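Local coordinates for protein 2-hydroxyisobutyryl-CoA synthetase (Aquincola tertiaricarbonis, PDB 6HDY) that is an acyl-CoA synthetase, a member of the AMP-binding (ANL) enzyme superfamily with a large N-terminal domain and a smaller C-terminal domain, at residues A[301-314]-A[321-333]. Sequence-based numbering, arbitrary orientation.
Sequences QDIIYTEVCDPANM and QRGTPVYTHLERT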
# COMPACT_ATOMS: atom_id res chain seq x y z
N GLN A 301 24.80 0.28 -15.08
CA GLN A 301 25.82 1.26 -14.71
C GLN A 301 25.50 2.73 -14.96
O GLN A 301 25.97 3.58 -14.19
CB GLN A 301 27.16 0.90 -15.38
CG GLN A 301 27.79 -0.40 -14.86
CD GLN A 301 28.12 -0.39 -13.38
OE1 GLN A 301 27.24 -0.48 -12.51
NE2 GLN A 301 29.40 -0.34 -13.06
N ASP A 302 24.74 3.05 -16.03
CA ASP A 302 24.36 4.43 -16.36
C ASP A 302 23.14 4.92 -15.56
O ASP A 302 22.73 6.09 -15.71
CB ASP A 302 24.15 4.61 -17.87
CG ASP A 302 23.21 3.58 -18.45
OD1 ASP A 302 23.65 2.42 -18.64
OD2 ASP A 302 22.03 3.92 -18.67
N ILE A 303 22.55 4.04 -14.72
CA ILE A 303 21.44 4.39 -13.83
C ILE A 303 22.04 4.66 -12.42
O ILE A 303 21.86 5.73 -11.87
CB ILE A 303 20.28 3.34 -13.83
CG1 ILE A 303 19.58 3.28 -15.22
CG2 ILE A 303 19.26 3.66 -12.69
CD1 ILE A 303 18.54 2.17 -15.45
N ILE A 304 22.80 3.68 -11.89
CA ILE A 304 23.55 3.71 -10.63
C ILE A 304 24.87 3.00 -10.91
O ILE A 304 24.88 1.91 -11.49
CB ILE A 304 22.76 3.05 -9.44
CG1 ILE A 304 21.64 3.98 -8.93
CG2 ILE A 304 23.70 2.57 -8.26
CD1 ILE A 304 20.61 3.30 -8.06
N TYR A 305 25.98 3.61 -10.49
CA TYR A 305 27.31 3.05 -10.66
C TYR A 305 27.63 2.04 -9.55
O TYR A 305 27.81 2.41 -8.39
CB TYR A 305 28.36 4.19 -10.75
CG TYR A 305 29.79 3.72 -10.91
CD1 TYR A 305 30.14 2.84 -11.94
CD2 TYR A 305 30.79 4.17 -10.06
CE1 TYR A 305 31.46 2.41 -12.09
CE2 TYR A 305 32.11 3.75 -10.21
CZ TYR A 305 32.44 2.88 -11.23
OH TYR A 305 33.74 2.48 -11.37
N THR A 306 27.63 0.74 -9.91
CA THR A 306 27.93 -0.35 -8.97
C THR A 306 29.44 -0.67 -9.02
O THR A 306 30.02 -0.84 -10.11
CB THR A 306 27.07 -1.61 -9.27
OG1 THR A 306 25.68 -1.30 -9.18
CG2 THR A 306 27.39 -2.79 -8.34
N GLU A 307 30.05 -0.81 -7.83
CA GLU A 307 31.44 -1.20 -7.65
C GLU A 307 31.47 -2.42 -6.73
O GLU A 307 30.92 -2.36 -5.63
CB GLU A 307 32.23 -0.09 -6.97
CG GLU A 307 32.28 1.24 -7.71
CD GLU A 307 32.88 2.32 -6.84
OE1 GLU A 307 32.14 2.89 -6.01
OE2 GLU A 307 34.11 2.52 -6.91
N VAL A 308 32.11 -3.51 -7.15
CA VAL A 308 32.21 -4.67 -6.26
C VAL A 308 33.61 -4.60 -5.66
O VAL A 308 34.62 -4.69 -6.35
CB VAL A 308 31.80 -6.00 -6.94
CG1 VAL A 308 32.10 -7.21 -6.06
CG2 VAL A 308 30.32 -5.96 -7.31
N CYS A 309 33.63 -4.30 -4.36
CA CYS A 309 34.85 -3.94 -3.66
C CYS A 309 35.33 -4.93 -2.60
O CYS A 309 34.55 -5.68 -2.02
CB CYS A 309 34.69 -2.54 -3.06
SG CYS A 309 34.26 -1.25 -4.27
N ASP A 310 36.63 -4.85 -2.32
CA ASP A 310 37.24 -5.61 -1.26
C ASP A 310 36.89 -4.82 0.03
O ASP A 310 37.27 -3.65 0.13
CB ASP A 310 38.76 -5.66 -1.49
CG ASP A 310 39.55 -6.56 -0.57
OD1 ASP A 310 39.06 -6.84 0.55
OD2 ASP A 310 40.69 -6.93 -0.94
N PRO A 311 36.14 -5.43 0.99
CA PRO A 311 35.75 -4.70 2.23
C PRO A 311 36.90 -4.20 3.11
O PRO A 311 36.67 -3.42 4.04
CB PRO A 311 34.88 -5.72 2.98
CG PRO A 311 34.42 -6.69 1.93
CD PRO A 311 35.57 -6.80 0.99
N ALA A 312 38.14 -4.65 2.81
CA ALA A 312 39.34 -4.26 3.52
C ALA A 312 39.86 -2.89 3.07
O ALA A 312 40.48 -2.20 3.88
CB ALA A 312 40.42 -5.31 3.32
N ASN A 313 39.64 -2.50 1.80
CA ASN A 313 40.16 -1.23 1.29
C ASN A 313 39.18 -0.39 0.43
O ASN A 313 39.54 0.69 -0.03
CB ASN A 313 41.47 -1.48 0.52
CG ASN A 313 41.34 -2.41 -0.67
OD1 ASN A 313 40.28 -2.59 -1.26
ND2 ASN A 313 42.45 -3.00 -1.06
N MET A 314 37.97 -0.93 0.16
CA MET A 314 36.90 -0.31 -0.65
C MET A 314 37.32 -0.03 -2.11
O MET A 314 36.80 0.89 -2.75
CB MET A 314 36.29 0.95 0.02
CG MET A 314 35.61 0.65 1.35
SD MET A 314 34.35 -0.65 1.27
CE MET A 314 34.32 -1.11 2.96
N GLN A 321 35.99 -12.36 -9.24
CA GLN A 321 36.22 -12.35 -7.80
C GLN A 321 35.00 -11.82 -7.01
O GLN A 321 34.17 -11.08 -7.54
CB GLN A 321 37.52 -11.60 -7.45
CG GLN A 321 38.21 -12.07 -6.16
CD GLN A 321 38.29 -13.58 -6.04
OE1 GLN A 321 38.92 -14.25 -6.87
NE2 GLN A 321 37.61 -14.14 -5.04
N ARG A 322 34.88 -12.28 -5.74
CA ARG A 322 33.81 -11.93 -4.81
C ARG A 322 34.16 -10.64 -4.05
O ARG A 322 35.33 -10.38 -3.78
CB ARG A 322 33.56 -13.08 -3.81
CG ARG A 322 32.88 -14.32 -4.38
CD ARG A 322 32.69 -15.38 -3.31
NE ARG A 322 31.72 -16.41 -3.73
CZ ARG A 322 30.95 -17.11 -2.89
NH1 ARG A 322 30.10 -18.02 -3.36
NH2 ARG A 322 31.03 -16.91 -1.58
N GLY A 323 33.14 -9.87 -3.70
CA GLY A 323 33.31 -8.63 -2.96
C GLY A 323 32.00 -8.00 -2.51
O GLY A 323 30.94 -8.63 -2.62
N THR A 324 32.06 -6.77 -2.00
CA THR A 324 30.88 -6.09 -1.52
C THR A 324 30.40 -4.99 -2.47
O THR A 324 31.18 -4.11 -2.82
CB THR A 324 31.04 -5.59 -0.06
OG1 THR A 324 29.75 -5.18 0.41
CG2 THR A 324 32.03 -4.43 0.09
N PRO A 325 29.11 -5.00 -2.86
CA PRO A 325 28.59 -3.89 -3.69
C PRO A 325 28.59 -2.53 -2.97
O PRO A 325 28.15 -2.40 -1.82
CB PRO A 325 27.17 -4.35 -4.04
CG PRO A 325 27.16 -5.85 -3.78
CD PRO A 325 28.06 -6.01 -2.60
N VAL A 326 29.16 -1.53 -3.65
CA VAL A 326 29.25 -0.13 -3.23
C VAL A 326 28.53 0.60 -4.36
O VAL A 326 28.83 0.35 -5.53
CB VAL A 326 30.72 0.35 -2.99
CG1 VAL A 326 30.82 1.88 -2.88
CG2 VAL A 326 31.32 -0.33 -1.76
N TYR A 327 27.52 1.45 -4.01
CA TYR A 327 26.67 2.08 -5.01
C TYR A 327 26.67 3.59 -5.00
O TYR A 327 26.73 4.21 -3.94
CB TYR A 327 25.22 1.61 -4.86
CG TYR A 327 24.97 0.12 -4.86
CD1 TYR A 327 24.90 -0.60 -6.05
CD2 TYR A 327 24.67 -0.55 -3.67
CE1 TYR A 327 24.57 -1.95 -6.06
CE2 TYR A 327 24.32 -1.90 -3.68
CZ TYR A 327 24.28 -2.60 -4.87
OH TYR A 327 23.97 -3.94 -4.88
N THR A 328 26.51 4.19 -6.21
CA THR A 328 26.41 5.63 -6.41
C THR A 328 25.28 5.97 -7.39
O THR A 328 25.26 5.45 -8.51
CB THR A 328 27.76 6.26 -6.82
OG1 THR A 328 28.76 5.97 -5.84
CG2 THR A 328 27.66 7.78 -7.03
N HIS A 329 24.36 6.86 -6.96
CA HIS A 329 23.28 7.42 -7.77
C HIS A 329 23.84 8.32 -8.86
O HIS A 329 24.63 9.23 -8.56
CB HIS A 329 22.29 8.28 -6.92
CG HIS A 329 21.31 7.47 -6.12
ND1 HIS A 329 21.23 7.59 -4.74
CD2 HIS A 329 20.38 6.59 -6.53
CE1 HIS A 329 20.27 6.76 -4.36
NE2 HIS A 329 19.74 6.13 -5.41
N LEU A 330 23.38 8.12 -10.11
CA LEU A 330 23.80 9.04 -11.19
C LEU A 330 22.65 9.97 -11.65
O LEU A 330 22.88 10.92 -12.40
CB LEU A 330 24.38 8.25 -12.39
CG LEU A 330 25.56 7.31 -12.12
CD1 LEU A 330 25.99 6.63 -13.39
CD2 LEU A 330 26.72 8.04 -11.50
N GLU A 331 21.42 9.71 -11.18
CA GLU A 331 20.22 10.43 -11.60
C GLU A 331 19.29 10.79 -10.43
O GLU A 331 18.07 10.65 -10.55
CB GLU A 331 19.46 9.60 -12.66
CG GLU A 331 20.20 9.45 -13.99
CD GLU A 331 19.43 8.79 -15.12
OE1 GLU A 331 18.43 8.10 -14.86
OE2 GLU A 331 19.84 8.97 -16.29
N ARG A 332 19.86 11.26 -9.30
CA ARG A 332 19.08 11.67 -8.12
C ARG A 332 19.56 12.95 -7.49
O ARG A 332 20.76 13.13 -7.27
CB ARG A 332 18.99 10.53 -7.08
CG ARG A 332 17.97 9.46 -7.44
CD ARG A 332 17.54 8.60 -6.28
NE ARG A 332 16.91 9.34 -5.18
CZ ARG A 332 16.47 8.77 -4.06
NH1 ARG A 332 16.58 7.46 -3.89
NH2 ARG A 332 15.91 9.51 -3.11
N THR A 333 18.62 13.86 -7.21
CA THR A 333 18.91 15.15 -6.57
C THR A 333 18.54 15.14 -5.08
O THR A 333 19.07 15.95 -4.32
CB THR A 333 18.20 16.29 -7.31
OG1 THR A 333 16.80 15.98 -7.40
CG2 THR A 333 18.79 16.54 -8.71
O HOH W 1 20.20 7.20 -9.96
O HOH W 2 29.55 3.41 -6.42
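L330 lays CD1 against the backbone of Q301, 3.2 Å from Q301 O. Q301 folds back along its own chain: its side-chain amide accepts from T306 N through OE1 and donates through NE2 to T306 O, the latter on a lone pair. At I303, a weak bond from L330 N to I303 O is backed by a water that donates to that carbonyl and accepts from E331 N.

I304 and H329 lie side by side, I304 CD1 3.6 Å from H329 CD2, while a chi1 of -75° turns I304 CG2 to Y327 CB. Y305 and T328 form a hydrogen-bonded pair, Y305 N meeting T328 O at 2.8 Å. T306 sets OG1 in the plane of the Y327 ring at its edge, 3.3 Å from Y327 CD1. E307 exchanges two backbone bonds with V326, and its OE1 lies 3.5 Å from V326 CG1; a second water lies within hydrogen-bonding distance of E307 OE1, Y305 O and T328 OG1. R339 salt-bridges E307 OE2 and bonds T328 OG1 through its backbone N. V308 CG1 covers G323 CA. C309 pairs with T324 through two nearly straight bonds (both 172°), and its SG rests 4.0 Å from V326 CG2. P311 CG packs on T324 CG2.

Strand 322-329 lies between 304-310 and 340-347 in an antiparallel sheet; helices 43-64 and 85-91 pack on the face bearing Y305, E307 and T328, and the Y327 side chain is about 7 Å from bound 8LQ. Backbone bonding thus fixes the register, and the buried E307 carboxylate, salt-bridged by R339, is probably kept ionised.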